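Local coordinates for acetyltransferase, GNAT family (Colwellia psychrerythraea, PDB 3IWG), which probably transfers an acyl group, most likely acetyl from acetyl-CoA as in other GNAT enzymes, to an acceptor that remains to be defined, at residues Y65-Y69 against Y109-C113; L192-R198 against D209-A215. One frame throughout, in Å; residues are numbered along the deposited sequence.

Interaction 1 (Y65-Y69 against Y109-C113); sequences YLLQY and YQALC
In the N-terminal GNAT domain, Tyr109 of helix 107-116 reaches down to strand 65-71 and lays its ring against residues Leu66 to Tyr69. The axes of the two short segments cross at 125° and come no closer than 9.5 Å, so side chains fill the space between them. Tyr109 has CG anti to the backbone N (chi1 167°). This turn carries the phenol from the flank of the helix to the strand. Tyr69 CB lies over one face of the Tyr109 ring, 4.0 Å from its centroid and 26° off the ring normal, as a CH-pi contact. Gln68 C lies over that same face, higher above the plane and also offset toward the rim. At the ring edge, close to its plane, Leu67 O is 3.4 Å from Tyr109 CE2. The hydroxyl end sits by the backbone of Leu66. Tyr109 OH is 3.2 Å from Leu66 O, but the angle is too poor for a hydrogen bond. Its polar partner is Phe101 O, through a weak bond. Leu66 CB also touches the hydroxyl, 3.3 Å from Tyr109 OH. The order of elements fits the GNAT fold: strand 65-71, helix 76-87, strand 99-103, then helix 107-116. Strand 99-103 runs parallel to strand 65-71, and its Ala100 and Val102 also touch Tyr109. One helical turn further on, Leu112 meets the outer part of the Tyr69 ring. Leu112 CD1 is 3.5 Å from Tyr69 CE1, and the two side chains cross at about a right angle. Helix 76-87 packs on the same side chains: Phe83 meets the Tyr69 ring edge-to-face, Ser79 OG hydrogen-bonds Tyr69 OH, and both touch Leu112.

Interaction 2 (L192-R198 against D209-A215); sequences LAAGECR and DLGMIVA
The beta hairpin of strands 190-199 and 207-214 brings Arg198 beside Asp209 near its turn and Leu192 beside Ala215 at its far end. The pairing is antiparallel throughout. Ala194 with Ile213, Glu196 with Gly211, and Arg198 with Asp209 are hydrogen-bonded pairs, each bonded both ways. Ala194 N to Ile213 O is 2.9 Å. At the far end Ala215 N donates to Leu192 O at 2.8 Å, where Leu192 and Ala193 form a classic beta bulge opposite Tyr185. Arg198 carries the side-chain contact. Its CG is anti to the carbonyl carbon (chi1 -57°) and the chain bends at chi3 (-149°), bringing the guanidinium between two carboxylates. Its CB passes 3.5 Å from Asp209 O, and that oxygen lies over one face of the guanidinium. Arg198 NH2 makes a salt bridge of 3.4 Å to Asp209 OD2, which lies in the guanidinium plane; the carboxylate is turned 88° to that plane. On the other side, Arg198 NE donates to Glu196 OE1 at 2.8 Å, meeting this oxygen nearly along its C-O axis. NH1 turns to the same oxygen, though its modelled separation is too short to trust. With an alanine in place of this arginine, both carboxylates would probably lose the positive charge that links them. Tyr172 OH also bonds Glu196 OE1. Gly211 has no side chain in the way of the guanidinium, and Arg198 NH1 is 3.8 Å from Gly211 CA. In the GNAT fold such a hairpin leads into the coenzyme A pyrophosphate loop and its helix, here probably the loop with Arg219 and helix 223-237. A bound sulfate about 4 Å from the side chain of Val214 is consistent with this. On the sheet face away from Arg198, Leu210 CD2 packs 3.9 Å from Cys197 SG.

Overall arrangement
From the N terminus, the chain first lays down strand 65-71. It then passes through helix 76-87 and strand 99-103 before helix 107-116 returns to close interaction 1 across 39 intervening residues. Interaction 2 opens only later, in the second GNAT region of the chain. It closes a short hairpin with 10 residues between its segments. The two contacts follow in series and neither nests in nor crosses the other. Interaction 1 ties a helix to a strand in the N-terminal half; interaction 2 joins two neighbouring strands in the C-terminal half. They lie on opposite sides of the chain's centre, with their centres 30 Å apart and nearest atoms about 13 Å apart.

Interaction 1 (Y65-Y69 against Y109-C113)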
loop_
_atom_site.group_PDB
_atom_site.type_symbol
_atom_site.label_atom_id
_atom_site.label_comp_id
_atom_site.label_asym_id
_atom_site.label_seq_id
_atom_site.Cartn_x
_atom_site.Cartn_y
_atom_site.Cartn_z
ATOM N N TYR A 65 8.475 -0.099 -22.786
ATOM C CA TYR A 65 7.242 0.107 -23.481
ATOM C C TYR A 65 6.616 1.404 -23.082
ATOM O O TYR A 65 6.414 1.677 -21.889
ATOM C CB TYR A 65 6.260 -1.029 -23.199
ATOM C CG TYR A 65 6.643 -2.300 -23.914
ATOM C CD1 TYR A 65 7.518 -3.205 -23.341
ATOM C CD2 TYR A 65 6.157 -2.568 -25.187
ATOM C CE1 TYR A 65 7.905 -4.366 -24.019
ATOM C CE2 TYR A 65 6.518 -3.711 -25.862
ATOM C CZ TYR A 65 7.384 -4.615 -25.279
ATOM O OH TYR A 65 7.718 -5.755 -25.958
ATOM N N LEU A 66 6.288 2.182 -24.107
ATOM C CA LEU A 66 5.523 3.386 -23.931
ATOM C C LEU A 66 4.198 3.071 -23.292
ATOM O O LEU A 66 3.587 2.040 -23.539
ATOM C CB LEU A 66 5.292 4.110 -25.267
ATOM C CG LEU A 66 6.332 5.128 -25.754
ATOM C CD1 LEU A 66 7.723 4.558 -25.696
ATOM C CD2 LEU A 66 6.033 5.625 -27.225
ATOM N N LEU A 67 3.760 3.977 -22.461
ATOM C CA LEU A 67 2.488 3.873 -21.805
ATOM C C LEU A 67 1.631 5.074 -22.164
ATOM O O LEU A 67 0.424 4.959 -22.187
ATOM C CB LEU A 67 2.674 3.782 -20.251
ATOM C CG LEU A 67 3.312 2.495 -19.633
ATOM C CD1 LEU A 67 3.150 2.404 -18.059
ATOM C CD2 LEU A 67 2.792 1.170 -20.233
ATOM N N GLN A 68 2.257 6.235 -22.382
ATOM C CA GLN A 68 1.540 7.491 -22.660
ATOM C C GLN A 68 2.383 8.331 -23.629
ATOM O O GLN A 68 3.621 8.280 -23.580
ATOM C CB GLN A 68 1.305 8.286 -21.367
ATOM C CG GLN A 68 0.434 7.601 -20.344
ATOM C CD GLN A 68 0.191 8.455 -19.071
ATOM O OE1 GLN A 68 1.008 9.290 -18.707
ATOM N NE2 GLN A 68 -0.932 8.207 -18.384
ATOM N N TYR A 69 1.702 9.066 -24.500
ATOM C CA TYR A 69 2.330 9.984 -25.451
ATOM C C TYR A 69 1.343 11.106 -25.780
ATOM O O TYR A 69 0.137 10.866 -25.987
ATOM C CB TYR A 69 2.700 9.270 -26.719
ATOM C CG TYR A 69 3.263 10.171 -27.815
ATOM C CD1 TYR A 69 2.432 10.900 -28.670
ATOM C CD2 TYR A 69 4.642 10.277 -28.002
ATOM C CE1 TYR A 69 2.981 11.733 -29.677
ATOM C CE2 TYR A 69 5.182 11.094 -28.974
ATOM C CZ TYR A 69 4.353 11.796 -29.821
ATOM O OH TYR A 69 4.940 12.554 -30.778
ATOM N N TYR A 109 -2.376 8.813 -30.052
ATOM C CA TYR A 109 -1.227 7.993 -29.655
ATOM C C TYR A 109 -1.347 6.691 -30.405
ATOM O O TYR A 109 -0.372 6.176 -30.963
ATOM C CB TYR A 109 -1.252 7.871 -28.111
ATOM C CG TYR A 109 -0.371 6.852 -27.420
ATOM C CD1 TYR A 109 0.811 6.414 -27.968
ATOM C CD2 TYR A 109 -0.729 6.358 -26.167
ATOM C CE1 TYR A 109 1.623 5.507 -27.299
ATOM C CE2 TYR A 109 0.066 5.441 -25.509
ATOM C CZ TYR A 109 1.238 5.016 -26.074
ATOM O OH TYR A 109 2.015 4.054 -25.436
ATOM N N GLN A 110 -2.558 6.170 -30.474
ATOM C CA GLN A 110 -2.806 4.908 -31.221
ATOM C C GLN A 110 -2.398 5.025 -32.691
ATOM O O GLN A 110 -1.762 4.111 -33.255
ATOM C CB GLN A 110 -4.287 4.500 -31.138
ATOM C CG GLN A 110 -4.630 3.257 -31.921
ATOM C CD GLN A 110 -6.120 2.880 -31.879
ATOM O OE1 GLN A 110 -6.470 1.802 -31.385
ATOM N NE2 GLN A 110 -6.991 3.762 -32.373
ATOM N N ALA A 111 -2.760 6.148 -33.309
ATOM C CA ALA A 111 -2.481 6.318 -34.713
ATOM C C ALA A 111 -1.023 6.098 -34.947
ATOM O O ALA A 111 -0.628 5.394 -35.887
ATOM C CB ALA A 111 -2.887 7.714 -35.198
ATOM N N LEU A 112 -0.215 6.694 -34.072
ATOM C CA LEU A 112 1.214 6.724 -34.307
ATOM C C LEU A 112 1.778 5.365 -34.093
ATOM O O LEU A 112 2.703 4.978 -34.797
ATOM C CB LEU A 112 1.897 7.777 -33.428
ATOM C CG LEU A 112 1.377 9.184 -33.730
ATOM C CD1 LEU A 112 1.848 10.259 -32.691
ATOM C CD2 LEU A 112 1.817 9.555 -35.134
ATOM N N CYS A 113 1.214 4.621 -33.149
ATOM C CA CYS A 113 1.632 3.241 -32.933
ATOM C C CYS A 113 1.335 2.394 -34.148
ATOM O O CYS A 113 2.191 1.644 -34.622
ATOM C CB CYS A 113 0.933 2.623 -31.724
ATOM S SG CYS A 113 1.371 3.353 -30.058
#

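Interaction 2 (L192-R198 against D209-A215)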
loop_
_atom_site.group_PDB
_atom_site.type_symbol
_atom_site.label_atom_id
_atom_site.label_comp_id
_atom_site.label_asym_id
_atom_site.label_seq_id
_atom_site.Cartn_x
_atom_site.Cartn_y
_atom_site.Cartn_z
ATOM N N LEU A 192 -16.145 -15.944 -0.116
ATOM C CA LEU A 192 -16.427 -16.524 -1.416
ATOM C C LEU A 192 -15.896 -15.622 -2.540
ATOM O O LEU A 192 -15.580 -16.106 -3.625
ATOM C CB LEU A 192 -17.912 -16.771 -1.585
ATOM C CG LEU A 192 -18.502 -17.844 -0.675
ATOM C CD1 LEU A 192 -19.986 -18.017 -0.899
ATOM C CD2 LEU A 192 -17.767 -19.179 -0.847
ATOM N N ALA A 193 -15.795 -14.321 -2.291
ATOM C CA ALA A 193 -15.270 -13.421 -3.291
ATOM C C ALA A 193 -14.908 -12.101 -2.664
ATOM O O ALA A 193 -15.442 -11.765 -1.630
ATOM C CB ALA A 193 -16.310 -13.186 -4.399
ATOM N N ALA A 194 -14.075 -11.327 -3.360
ATOM C CA ALA A 194 -13.694 -9.973 -2.932
ATOM C C ALA A 194 -14.036 -9.034 -4.059
ATOM O O ALA A 194 -13.703 -9.336 -5.193
ATOM C CB ALA A 194 -12.177 -9.902 -2.691
ATOM N N GLY A 195 -14.618 -7.881 -3.762
ATOM C CA GLY A 195 -14.958 -6.922 -4.792
ATOM C C GLY A 195 -14.376 -5.571 -4.469
ATOM O O GLY A 195 -14.304 -5.185 -3.291
ATOM N N GLU A 196 -14.001 -4.847 -5.521
ATOM C CA GLU A 196 -13.456 -3.492 -5.450
ATOM C C GLU A 196 -14.312 -2.514 -6.272
ATOM O O GLU A 196 -14.649 -2.798 -7.414
ATOM C CB GLU A 196 -12.033 -3.467 -5.997
ATOM C CG GLU A 196 -11.145 -4.509 -5.356
ATOM C CD GLU A 196 -9.663 -4.469 -5.799
ATOM O OE1 GLU A 196 -9.238 -3.556 -6.550
ATOM O OE2 GLU A 196 -8.909 -5.371 -5.375
ATOM N N CYS A 197 -14.676 -1.390 -5.669
ATOM C CA CYS A 197 -15.386 -0.334 -6.323
ATOM C C CYS A 197 -14.574 0.951 -6.112
ATOM O O CYS A 197 -14.782 1.662 -5.123
ATOM C CB CYS A 197 -16.761 -0.203 -5.695
ATOM S SG CYS A 197 -17.837 1.053 -6.436
ATOM N N ARG A 198 -13.653 1.231 -7.033
ATOM C CA ARG A 198 -12.649 2.247 -6.778
ATOM C C ARG A 198 -12.988 3.553 -7.402
ATOM O O ARG A 198 -13.335 3.609 -8.568
ATOM C CB ARG A 198 -11.345 1.860 -7.406
ATOM C CG ARG A 198 -10.742 0.503 -6.975
ATOM C CD ARG A 198 -9.595 0.207 -7.983
ATOM N NE ARG A 198 -9.497 -1.206 -8.116
ATOM C CZ ARG A 198 -9.674 -1.935 -9.205
ATOM N NH1 ARG A 198 -9.567 -3.255 -9.059
ATOM N NH2 ARG A 198 -9.848 -1.400 -10.396
ATOM N N ASP A 209 -14.202 2.162 -11.004
ATOM C CA ASP A 209 -13.483 1.114 -11.687
ATOM C C ASP A 209 -13.593 -0.141 -10.802
ATOM O O ASP A 209 -13.106 -0.144 -9.667
ATOM C CB ASP A 209 -12.037 1.567 -11.824
ATOM C CG ASP A 209 -11.173 0.670 -12.722
ATOM O OD1 ASP A 209 -11.640 -0.288 -13.394
ATOM O OD2 ASP A 209 -9.963 0.972 -12.775
ATOM N N LEU A 210 -14.231 -1.192 -11.319
ATOM C CA LEU A 210 -14.531 -2.381 -10.541
ATOM C C LEU A 210 -13.546 -3.528 -10.772
ATOM O O LEU A 210 -13.026 -3.705 -11.853
ATOM C CB LEU A 210 -15.943 -2.869 -10.861
ATOM C CG LEU A 210 -17.001 -1.780 -10.925
ATOM C CD1 LEU A 210 -18.399 -2.358 -11.227
ATOM C CD2 LEU A 210 -17.012 -0.900 -9.655
ATOM N N GLY A 211 -13.284 -4.295 -9.730
ATOM C CA GLY A 211 -12.527 -5.551 -9.838
ATOM C C GLY A 211 -13.140 -6.581 -8.914
ATOM O O GLY A 211 -13.850 -6.238 -7.976
HETATM N N MSE A 212 -12.911 -7.845 -9.213
HETATM C CA MSE A 212 -13.345 -8.919 -8.352
HETATM C C MSE A 212 -12.389 -10.119 -8.407
HETATM O O MSE A 212 -11.681 -10.335 -9.394
HETATM C CB MSE A 212 -14.730 -9.471 -8.690
HETATM C CG MSE A 212 -15.481 -8.857 -9.825
HETATM SE SE MSE A 212 -15.070 -9.584 -11.551
HETATM C CE MSE A 212 -13.687 -8.430 -12.207
ATOM N N ILE A 213 -12.413 -10.887 -7.314
ATOM C CA ILE A 213 -11.797 -12.189 -7.253
ATOM C C ILE A 213 -12.788 -13.180 -6.672
ATOM O O ILE A 213 -13.302 -12.984 -5.572
ATOM C CB ILE A 213 -10.549 -12.191 -6.297
ATOM C CG1 ILE A 213 -9.506 -11.134 -6.677
ATOM C CG2 ILE A 213 -9.948 -13.572 -6.279
ATOM C CD1 ILE A 213 -8.327 -10.946 -5.529
ATOM N N VAL A 214 -13.031 -14.251 -7.404
ATOM C CA VAL A 214 -13.916 -15.313 -6.935
ATOM C C VAL A 214 -13.058 -16.396 -6.404
ATOM O O VAL A 214 -12.051 -16.699 -7.022
ATOM C CB VAL A 214 -14.779 -15.910 -8.074
ATOM C CG1 VAL A 214 -15.568 -17.135 -7.573
ATOM C CG2 VAL A 214 -15.671 -14.876 -8.621
ATOM N N ALA A 215 -13.434 -16.973 -5.278
ATOM C CA ALA A 215 -12.650 -18.089 -4.728
ATOM C C ALA A 215 -12.529 -19.177 -5.786
ATOM O O ALA A 215 -13.511 -19.550 -6.446
ATOM C CB ALA A 215 -13.280 -18.670 -3.482
#